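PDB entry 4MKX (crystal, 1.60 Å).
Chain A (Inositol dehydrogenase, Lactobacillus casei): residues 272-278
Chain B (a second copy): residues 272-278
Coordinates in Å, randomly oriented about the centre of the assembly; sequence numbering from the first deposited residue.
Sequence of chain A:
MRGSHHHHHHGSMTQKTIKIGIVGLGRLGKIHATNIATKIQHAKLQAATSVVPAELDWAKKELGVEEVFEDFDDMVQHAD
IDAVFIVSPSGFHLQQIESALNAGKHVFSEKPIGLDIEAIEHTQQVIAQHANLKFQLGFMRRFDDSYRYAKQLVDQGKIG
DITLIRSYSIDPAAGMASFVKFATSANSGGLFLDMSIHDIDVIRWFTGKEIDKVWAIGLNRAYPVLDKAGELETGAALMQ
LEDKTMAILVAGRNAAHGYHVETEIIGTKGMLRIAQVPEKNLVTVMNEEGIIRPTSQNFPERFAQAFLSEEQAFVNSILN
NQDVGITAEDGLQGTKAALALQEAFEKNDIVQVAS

Chain A, residues 272-278: LRIAQVP
Chain B (272-278) LRIAQVP

An exact two-fold axis relates the stretches, so each contact between unlike atoms has a symmetry mate. Each chain finishes a β-strand at 272-274 (phi/psi near -144/156, -128/136 and -104/115), turns through Ala A275 (56/53) and Gln A276 (-40/-44), then extends at Val A277 (-131/149), with Pro A278 at -83/76. The nearest CA atoms are those of Gln A276 and Gln B276, 8.5 Å apart, a gap that side chains fill. Leu A272, Ile A274 and Pro A278 are buried but out of reach of chain B's stretch.

The polar contact rests on arginine. The CA-to-CB bond of Arg A273 points toward chain B, and its extended side chain (m, t, t, chi4 162°) lets NH1 of Arg A273 donate a 2.9 Å hydrogen bond to the backbone O of Gln B276, at the guanidinium edge. NH1 of Arg A273 also donates to OE1 of Gln A276, again at 2.9 Å. Glutamine suits the turn: its OE1 accepts within its chain, its backbone O from the partner's arginine. NE and NH2 are satisfied elsewhere in the structure.

Packing centres on the glutamines. Gln A276 leaves its backbone sideways, but chi1 and chi2 (178°, 167°) carry its end nearer, with CG of Gln A276 3.4 Å from CD of Gln B276; chi3 (-103°) places OE1 and NE2. NE2 of Gln A276 and NE2 of Gln B276, 3.5 Å apart, are both donors and do not bond. Val A277 (m) lays CG1 3.5 Å from OE1 of Gln B276, adding a small apolar surface to the 247 Å² buried over both sides, most of it on the glutamines.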

ATOM      1  N   LEU A 272       2.595   5.832 -14.139  1.00 10.71           N
ATOM      2  CA  LEU A 272       2.387   6.362 -12.803  1.00 11.41           C
ATOM      3  C   LEU A 272       0.909   6.551 -12.547  1.00  8.90           C
ATOM      4  O   LEU A 272       0.111   6.656 -13.486  1.00  9.16           O
ATOM      5  CB  LEU A 272       3.176   7.649 -12.583  1.00 18.21           C
ATOM      6  CG  LEU A 272       2.924   8.792 -13.539  1.00 13.80           C
ATOM      7  CD1 LEU A 272       1.748   9.618 -13.036  1.00 21.20           C
ATOM      8  CD2 LEU A 272       4.164   9.695 -13.690  1.00 21.17           C
ATOM      9  N   ARG A 273       0.548   6.547 -11.265  1.00  7.09           N
ATOM     10  CA  ARG A 273      -0.812   6.832 -10.861  1.00  7.58           C
ATOM     11  C   ARG A 273      -0.794   7.919  -9.813  1.00  6.89           C
ATOM     12  O   ARG A 273       0.033   7.923  -8.911  1.00  8.91           O
ATOM     13  CB  ARG A 273      -1.497   5.568 -10.317  1.00  5.88           C
ATOM     14  CG  ARG A 273      -1.766   4.551 -11.400  1.00  8.45           C
ATOM     15  CD  ARG A 273      -2.404   3.294 -10.848  1.00  8.46           C
ATOM     16  NE  ARG A 273      -2.837   2.436 -11.943  1.00  8.77           N
ATOM     17  CZ  ARG A 273      -3.105   1.142 -11.823  1.00  9.65           C
ATOM     18  NH1 ARG A 273      -2.958   0.545 -10.653  1.00 11.75           N
ATOM     19  NH2 ARG A 273      -3.499   0.446 -12.883  1.00 12.34           N
ATOM     20  N   ILE A 274      -1.705   8.860  -9.967  1.00  6.89           N
ATOM     21  CA  ILE A 274      -1.903   9.909  -8.991  1.00  6.60           C
ATOM     22  C   ILE A 274      -3.165   9.537  -8.230  1.00  8.72           C
ATOM     23  O   ILE A 274      -4.243   9.463  -8.811  1.00  8.10           O
ATOM     24  CB  ILE A 274      -2.078  11.249  -9.696  1.00  8.85           C
ATOM     25  CG1 ILE A 274      -0.857  11.504 -10.584  1.00 12.45           C
ATOM     26  CG2 ILE A 274      -2.285  12.359  -8.678  1.00  9.88           C
ATOM     27  CD1 ILE A 274      -1.158  12.337 -11.802  1.00 15.14           C
ATOM     28  N   ALA A 275      -2.998   9.254  -6.935  1.00  7.47           N
ATOM     29  CA  ALA A 275      -4.078   8.838  -6.037  1.00  7.11           C
ATOM     30  C   ALA A 275      -4.815   7.601  -6.529  1.00  9.36           C
ATOM     31  O   ALA A 275      -6.039   7.597  -6.644  1.00 11.45           O
ATOM     32  CB  ALA A 275      -5.046   9.983  -5.758  1.00  9.97           C
ATOM     33  N   GLN A 276      -4.035   6.562  -6.803  1.00  8.79           N
ATOM     34  CA  GLN A 276      -4.538   5.217  -7.058  1.00  9.90           C
ATOM     35  C   GLN A 276      -5.689   4.895  -6.113  1.00 11.36           C
ATOM     36  O   GLN A 276      -6.728   4.362  -6.533  1.00 13.07           O
ATOM     37  CB  GLN A 276      -3.373   4.256  -6.843  1.00 11.64           C
ATOM     38  CG  GLN A 276      -3.681   2.808  -6.997  1.00 16.71           C
ATOM     39  CD  GLN A 276      -2.420   1.993  -7.079  1.00 15.66           C
ATOM     40  OE1 GLN A 276      -2.035   1.568  -8.156  1.00 17.45           O
ATOM     41  NE2 GLN A 276      -1.771   1.764  -5.939  1.00 15.45           N
ATOM     42  N   VAL A 277      -5.510   5.238  -4.838  1.00 10.87           N
ATOM     43  CA  VAL A 277      -6.629   5.278  -3.905  1.00 12.90           C
ATOM     44  C   VAL A 277      -6.578   6.612  -3.166  1.00 11.50           C
ATOM     45  O   VAL A 277      -5.499   7.185  -2.968  1.00 11.68           O
ATOM     46  CB  VAL A 277      -6.604   4.093  -2.925  1.00 12.81           C
ATOM     47  CG1 VAL A 277      -6.846   2.765  -3.667  1.00 18.23           C
ATOM     48  CG2 VAL A 277      -5.283   4.063  -2.182  1.00 15.35           C
ATOM     49  N   PRO A 278      -7.745   7.144  -2.782  1.00 11.60           N
ATOM     50  CA  PRO A 278      -7.729   8.501  -2.227  1.00 13.53           C
ATOM     51  C   PRO A 278      -7.382   8.527  -0.741  1.00 14.80           C
ATOM     52  O   PRO A 278      -8.263   8.727   0.093  1.00 12.93           O
ATOM     53  CB  PRO A 278      -9.168   8.984  -2.435  1.00 15.70           C
ATOM     54  CG  PRO A 278     -10.002   7.726  -2.494  1.00 14.12           C
ATOM     55  CD  PRO A 278      -9.109   6.646  -3.070  1.00 15.12           C
TER
ATOM     56  N   LEU B 272     -13.951  -3.116  -6.025  1.00 10.71           N
ATOM     57  CA  LEU B 272     -12.776  -3.877  -5.643  1.00 11.41           C
ATOM     58  C   LEU B 272     -11.805  -3.945  -6.800  1.00  8.90           C
ATOM     59  O   LEU B 272     -12.191  -3.767  -7.962  1.00  9.16           O
ATOM     60  CB  LEU B 272     -13.151  -5.264  -5.127  1.00 18.21           C
ATOM     61  CG  LEU B 272     -13.955  -6.153  -6.046  1.00 13.80           C
ATOM     62  CD1 LEU B 272     -13.006  -6.925  -6.954  1.00 21.20           C
ATOM     63  CD2 LEU B 272     -14.835  -7.143  -5.258  1.00 21.17           C
ATOM     64  N   ARG B 273     -10.534  -4.158  -6.466  1.00  7.09           N
ATOM     65  CA  ARG B 273      -9.512  -4.362  -7.469  1.00  7.58           C
ATOM     66  C   ARG B 273      -8.761  -5.634  -7.152  1.00  6.89           C
ATOM     67  O   ARG B 273      -8.434  -5.913  -6.006  1.00  8.91           O
ATOM     68  CB  ARG B 273      -8.550  -3.165  -7.522  1.00  5.88           C
ATOM     69  CG  ARG B 273      -9.206  -1.927  -8.082  1.00  8.45           C
ATOM     70  CD  ARG B 273      -8.262  -0.743  -8.092  1.00  8.46           C
ATOM     71  NE  ARG B 273      -8.862   0.362  -8.830  1.00  8.77           N
ATOM     72  CZ  ARG B 273      -8.473   1.627  -8.735  1.00  9.65           C
ATOM     73  NH1 ARG B 273      -7.496   1.955  -7.907  1.00 11.75           N
ATOM     74  NH2 ARG B 273      -9.081   2.563  -9.454  1.00 12.34           N
ATOM     75  N   ILE B 274      -8.519  -6.415  -8.187  1.00  6.89           N
ATOM     76  CA  ILE B 274      -7.711  -7.610  -8.079  1.00  6.60           C
ATOM     77  C   ILE B 274      -6.364  -7.258  -8.690  1.00  8.72           C
ATOM     78  O   ILE B 274      -6.280  -6.946  -9.874  1.00  8.10           O
ATOM     79  CB  ILE B 274      -8.366  -8.751  -8.849  1.00  8.85           C
ATOM     80  CG1 ILE B 274      -9.785  -8.959  -8.312  1.00 12.45           C
ATOM     81  CG2 ILE B 274      -7.525 -10.012  -8.740  1.00  9.88           C
ATOM     82  CD1 ILE B 274     -10.749  -9.490  -9.341  1.00 15.14           C
ATOM     83  N   ALA B 275      -5.328  -7.263  -7.848  1.00  7.47           N
ATOM     84  CA  ALA B 275      -3.956  -6.916  -8.228  1.00  7.11           C
ATOM     85  C   ALA B 275      -3.844  -5.530  -8.845  1.00  9.36           C
ATOM     86  O   ALA B 275      -3.297  -5.364  -9.933  1.00 11.45           O
ATOM     87  CB  ALA B 275      -3.342  -7.976  -9.137  1.00  9.97           C
ATOM     88  N   GLN B 276      -4.366  -4.553  -8.114  1.00  8.79           N
ATOM     89  CA  GLN B 276      -4.164  -3.135  -8.394  1.00  9.90           C
ATOM     90  C   GLN B 276      -2.726  -2.882  -8.829  1.00 11.36           C
ATOM     91  O   GLN B 276      -2.475  -2.161  -9.807  1.00 13.07           O
ATOM     92  CB  GLN B 276      -4.485  -2.377  -7.110  1.00 11.64           C
ATOM     93  CG  GLN B 276      -4.289  -0.901  -7.154  1.00 16.71           C
ATOM     94  CD  GLN B 276      -4.927  -0.236  -5.967  1.00 15.66           C
ATOM     95  OE1 GLN B 276      -5.990   0.351  -6.093  1.00 17.45           O
ATOM     96  NE2 GLN B 276      -4.280  -0.316  -4.806  1.00 15.45           N
ATOM     97  N   VAL B 277      -1.784  -3.494  -8.113  1.00 10.87           N
ATOM     98  CA  VAL B 277      -0.414  -3.594  -8.600  1.00 12.90           C
ATOM     99  C   VAL B 277       0.031  -5.047  -8.459  1.00 11.50           C
ATOM    100  O   VAL B 277      -0.434  -5.766  -7.565  1.00 11.68           O
ATOM    101  CB  VAL B 277       0.535  -2.641  -7.853  1.00 12.81           C
ATOM    102  CG1 VAL B 277       0.186  -1.172  -8.158  1.00 18.23           C
ATOM    103  CG2 VAL B 277       0.471  -2.912  -6.362  1.00 15.35           C
ATOM    104  N   PRO B 278       0.907  -5.509  -9.359  1.00 11.60           N
ATOM    105  CA  PRO B 278       1.213  -6.943  -9.343  1.00 13.53           C
ATOM    106  C   PRO B 278       2.281  -7.307  -8.316  1.00 14.80           C
ATOM    107  O   PRO B 278       3.424  -7.570  -8.684  1.00 12.93           O
ATOM    108  CB  PRO B 278       1.737  -7.207 -10.758  1.00 15.70           C
ATOM    109  CG  PRO B 278       2.269  -5.876 -11.237  1.00 14.12           C
ATOM    110  CD  PRO B 278       1.437  -4.811 -10.553  1.00 15.12           C
TER